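Local coordinates for protein mialostatin (Ixodes ricinus, PDB 6ZTK) that inhibits cysteine proteases, among them the tick's own midgut cathepsins and several host cathepsins, and so restrains the digestion of blood proteins, at residues 62-67 with 82-87; 113-118 with 133-138. One frame throughout, in Å; residues are numbered along the deposited sequence.

Contact 1: residues 62-67 with 82-87; sequences DTVLEL and LKFTTT
T63 and T87 face each other as a hydrogen-bonded antiparallel pair. T63 N donates to T87 O at 2.9 Å, and T87 N returns a bond to T63 O at 3.1 Å. The hydroxyls of this pair look elsewhere: T63 OG1 bonds Y99 OH, and T87 OG1 bonds the carbonyl of K110. T86 OG1 holds a water at 2.9 Å. The same water donates to D62 OD2, which also forms a salt bridge with R58.

At L65 the strand turns a corner. Between V64 opposite T86 and L67 opposite F84 it carries one residue more than its partner, a beta bulge in strand 60-74 of the antiparallel cystatin sheet. T85 sits opposite both L65 and E66. T85 O accepts L65 N at 2.9 Å, with the donor 38° above the carbonyl plane. T85 N donates to E66 O at 2.9 Å, this time in the carbonyl plane. With chi1 at 55°, T85 OG1 stands between its own backbone N and carbonyl carbon. There it takes a weak bond from E66 N at 3.1 Å. A second water joins T85 OG1 to E66 OE1, donating to the carboxylate at 3.0 Å.

Apolar groups fill in around this ladder. The L65 side chain crosses T87 obliquely, with CG 3.8 Å from T87 CG2. V64 CG1 and L67 CD1 both approach F84 CB. Helix 41-52 covers V64 and L67 through H48, V51 and F43.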
# COMPACT_ATOMS: atom_id res chain seq x y z
N ASP A 62 -4.27 -3.50 7.83
CA ASP A 62 -4.96 -2.44 7.07
C ASP A 62 -5.29 -2.93 5.67
O ASP A 62 -4.67 -3.89 5.13
CB ASP A 62 -4.11 -1.17 7.03
CG ASP A 62 -4.08 -0.54 8.38
OD1 ASP A 62 -5.12 -0.60 9.12
OD2 ASP A 62 -2.93 -0.07 8.72
N THR A 63 -6.16 -2.19 4.97
CA THR A 63 -6.35 -2.35 3.55
C THR A 63 -6.44 -0.98 2.88
O THR A 63 -6.55 0.02 3.61
CB THR A 63 -7.55 -3.26 3.21
OG1 THR A 63 -7.51 -3.59 1.84
CG2 THR A 63 -8.89 -2.62 3.54
N VAL A 64 -6.25 -0.97 1.60
CA VAL A 64 -6.26 0.27 0.76
C VAL A 64 -7.70 0.67 0.45
O VAL A 64 -8.47 -0.21 -0.10
CB VAL A 64 -5.47 0.10 -0.52
CG1 VAL A 64 -5.43 1.41 -1.29
CG2 VAL A 64 -4.05 -0.38 -0.28
N LEU A 65 -8.03 1.93 0.71
CA LEU A 65 -9.32 2.49 0.19
C LEU A 65 -9.13 3.14 -1.17
O LEU A 65 -9.83 2.77 -2.14
CB LEU A 65 -9.88 3.49 1.18
CG LEU A 65 -10.44 2.93 2.47
CD1 LEU A 65 -10.80 4.04 3.43
CD2 LEU A 65 -11.67 2.04 2.19
N GLU A 66 -8.17 4.04 -1.31
CA GLU A 66 -7.97 4.75 -2.58
C GLU A 66 -6.47 5.01 -2.80
O GLU A 66 -5.82 5.51 -1.86
CB GLU A 66 -8.72 6.08 -2.53
CG GLU A 66 -8.66 6.86 -3.80
CD GLU A 66 -9.51 8.13 -3.78
OE1 GLU A 66 -10.08 8.46 -2.71
OE2 GLU A 66 -9.51 8.84 -4.81
N LEU A 67 -6.02 4.74 -4.01
CA LEU A 67 -4.68 5.20 -4.45
C LEU A 67 -4.84 6.63 -4.92
O LEU A 67 -5.59 6.90 -5.91
CB LEU A 67 -4.13 4.25 -5.50
CG LEU A 67 -2.75 4.58 -6.04
CD1 LEU A 67 -1.69 4.58 -4.94
CD2 LEU A 67 -2.36 3.59 -7.11
N LEU A 82 4.05 5.68 -3.66
CA LEU A 82 2.57 5.56 -3.64
C LEU A 82 2.02 6.33 -2.47
O LEU A 82 2.49 6.17 -1.32
CB LEU A 82 2.21 4.08 -3.51
CG LEU A 82 2.86 3.16 -4.53
CD1 LEU A 82 2.44 1.71 -4.21
CD2 LEU A 82 2.45 3.51 -5.92
N LYS A 83 0.95 7.09 -2.73
CA LYS A 83 0.20 7.76 -1.65
C LYS A 83 -1.23 7.28 -1.67
O LYS A 83 -1.81 7.30 -2.74
CB LYS A 83 0.23 9.27 -1.82
CG LYS A 83 -0.49 10.01 -0.70
CD LYS A 83 -0.55 11.51 -1.01
CE LYS A 83 -1.32 12.26 0.06
NZ LYS A 83 -1.41 13.71 -0.29
N PHE A 84 -1.70 6.72 -0.57
CA PHE A 84 -3.00 6.06 -0.57
C PHE A 84 -3.63 6.13 0.79
O PHE A 84 -2.95 6.23 1.82
CB PHE A 84 -2.82 4.60 -1.03
CG PHE A 84 -1.75 3.83 -0.31
CD1 PHE A 84 -2.00 3.11 0.85
CD2 PHE A 84 -0.48 3.88 -0.81
CE1 PHE A 84 -0.99 2.45 1.54
CE2 PHE A 84 0.54 3.25 -0.13
CZ PHE A 84 0.28 2.53 1.03
N THR A 85 -4.95 6.08 0.84
CA THR A 85 -5.68 6.02 2.12
C THR A 85 -5.87 4.56 2.55
O THR A 85 -6.00 3.69 1.67
CB THR A 85 -7.03 6.75 2.02
OG1 THR A 85 -7.75 6.19 0.93
CG2 THR A 85 -6.81 8.22 1.84
N THR A 86 -5.89 4.31 3.84
CA THR A 86 -6.08 2.99 4.42
C THR A 86 -7.20 3.03 5.48
O THR A 86 -7.52 4.11 6.03
CB THR A 86 -4.80 2.38 5.02
OG1 THR A 86 -4.38 3.12 6.16
CG2 THR A 86 -3.71 2.33 3.97
N THR A 87 -7.65 1.85 5.86
CA THR A 87 -8.57 1.65 6.99
C THR A 87 -8.36 0.22 7.48
O THR A 87 -7.77 -0.57 6.72
CB THR A 87 -10.01 1.91 6.52
OG1 THR A 87 -10.83 2.17 7.68
CG2 THR A 87 -10.54 0.85 5.62
O HOH W 1 -1.92 1.93 7.13
O HOH W 2 -9.87 7.85 0.21

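Contact 2: residues 113-118 with 133-138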
# COMPACT_ATOMS: atom_id res chain seq x y z
N ALA A 113 -6.16 6.49 7.83
CA ALA A 113 -4.76 6.92 7.67
C ALA A 113 -4.53 7.28 6.22
O ALA A 113 -5.22 6.75 5.33
CB ALA A 113 -3.81 5.84 8.08
N VAL A 114 -3.59 8.18 6.00
CA VAL A 114 -3.06 8.49 4.66
C VAL A 114 -1.58 8.14 4.69
O VAL A 114 -0.86 8.62 5.57
CB VAL A 114 -3.30 9.93 4.20
CG1 VAL A 114 -2.89 10.95 5.19
CG2 VAL A 114 -2.75 10.19 2.83
N CYS A 115 -1.19 7.26 3.79
CA CYS A 115 0.15 6.66 3.84
C CYS A 115 0.92 6.92 2.55
O CYS A 115 0.36 6.99 1.44
CB CYS A 115 -0.03 5.18 3.99
SG CYS A 115 -0.91 4.70 5.50
N THR A 116 2.21 7.06 2.70
CA THR A 116 3.16 7.12 1.60
C THR A 116 4.09 5.93 1.74
O THR A 116 4.69 5.76 2.84
CB THR A 116 3.91 8.45 1.59
OG1 THR A 116 2.92 9.49 1.42
CG2 THR A 116 4.89 8.54 0.45
N SER A 117 4.31 5.19 0.66
CA SER A 117 5.22 4.02 0.68
C SER A 117 6.04 4.02 -0.59
O SER A 117 5.49 4.28 -1.65
CB SER A 117 4.42 2.75 0.81
OG SER A 117 5.26 1.61 0.85
N ILE A 118 7.36 3.78 -0.44
CA ILE A 118 8.23 3.58 -1.61
C ILE A 118 8.53 2.09 -1.75
O ILE A 118 8.96 1.50 -0.77
CB ILE A 118 9.50 4.41 -1.49
CG1 ILE A 118 9.15 5.89 -1.48
CG2 ILE A 118 10.41 4.06 -2.63
CD1 ILE A 118 10.32 6.78 -1.12
N TYR A 133 7.41 3.13 4.67
CA TYR A 133 5.91 3.15 4.83
C TYR A 133 5.64 4.06 6.00
O TYR A 133 6.05 3.73 7.14
CB TYR A 133 5.39 1.73 5.02
CG TYR A 133 3.88 1.62 5.03
CD1 TYR A 133 3.12 2.02 6.12
CD2 TYR A 133 3.25 1.01 3.97
CE1 TYR A 133 1.74 1.87 6.11
CE2 TYR A 133 1.86 0.82 3.95
CZ TYR A 133 1.13 1.28 5.02
OH TYR A 133 -0.24 1.09 5.00
N HIS A 134 4.99 5.19 5.75
CA HIS A 134 4.67 6.13 6.83
C HIS A 134 3.29 6.73 6.61
O HIS A 134 2.99 7.04 5.48
CB HIS A 134 5.72 7.23 6.90
CG HIS A 134 5.47 8.19 8.01
ND1 HIS A 134 4.83 9.42 7.80
CD2 HIS A 134 5.68 8.08 9.34
CE1 HIS A 134 4.72 10.03 8.97
NE2 HIS A 134 5.20 9.24 9.91
N CYS A 135 2.59 6.94 7.71
CA CYS A 135 1.21 7.46 7.63
C CYS A 135 1.00 8.60 8.59
O CYS A 135 1.67 8.71 9.62
CB CYS A 135 0.16 6.40 7.91
SG CYS A 135 0.48 4.83 7.05
N ASP A 136 -0.00 9.38 8.24
CA ASP A 136 -0.61 10.41 9.11
C ASP A 136 -2.10 10.15 9.23
O ASP A 136 -2.70 9.61 8.31
CB ASP A 136 -0.39 11.80 8.52
CG ASP A 136 1.08 12.22 8.44
OD1 ASP A 136 1.78 12.04 9.46
OD2 ASP A 136 1.49 12.64 7.38
N ALA A 137 -2.70 10.60 10.31
CA ALA A 137 -4.17 10.61 10.36
C ALA A 137 -4.71 11.61 9.32
O ALA A 137 -4.11 12.64 9.09
CB ALA A 137 -4.59 10.99 11.79
N PRO A 138 -5.91 11.37 8.68
CA PRO A 138 -6.68 12.24 7.71
C PRO A 138 -6.92 13.56 8.51
O PRO A 138 -7.26 13.48 9.67
CB PRO A 138 -7.89 11.43 7.30
CG PRO A 138 -8.10 10.60 8.50
CD PRO A 138 -6.73 10.20 8.97
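C115 and C135 are joined by a disulfide, SG to SG 2.1 Å, across a non-hydrogen-bonded antiparallel pair. Both sulfurs lie anti to their own carbonyl carbon. The bridge has a chi3 of 101°.

Pairs on both sides of the bridge zip the backbones together. V114 N and D136 O meet at 2.9 Å, and D136 N bonds back to V114 O. T116 and H134 make a second two-way pair. V114, T116, H134 and D136 put their side chains on one face of the sheet. C115, S117, Y133 and C135 use the other.

Y133 lies on the face with C115 and S117. Its CG is anti to the backbone N (chi1 -173°). Y133 CB comes first, 4.2 Å from S117 OG. Further out, Y133 CD2 meets both S117 CB and S117 OG, each at 3.8 Å. S117 OG is itself hydrogen-bonded to the carbonyl of S132. At the opposite corner of the ring, and from the same side of its plane, C115 SG lies 3.9 Å from Y133 CE1. Y133 CZ is 4.0 Å from C115 SG. The tip, Y133 OH, is 3.7 Å from C115 SG. C115 SG stands 49° off the normal of the Y133 ring, so this sulfur-aromatic contact is oblique. V51 of helix 41-52 also touches Y133, and A50 of that helix touches S117.

After strand 127-136 has ended at D136, P138 CD packs against A113 N. A113 CB also touches C135 CB, beside the bridge.

A disulfide across the hairpin of the last two strands is typical of secreted cystatins, and here it pins the edge strand 127-136 to its neighbour.

The centres of the two contacts are about 8 Å apart. Both belong to the same antiparallel sheet. They come in series along the chain: the hairpin of strands 60-74 and 78-92 closes before that of strands 113-122 and 127-136 opens. The inner strands 78-92 and 113-122 are neighbours, which joins the contacts side by side. F84 O lies 2.8 Å from C115 N, and L82 N lies as close to S117 O; both are probable hydrogen bonds. F84 CZ packs on Y133 CE2. Helix 41-52 touches side chains of both. Together they span four adjacent strands of the cystatin fold, a sheet packed on one helix.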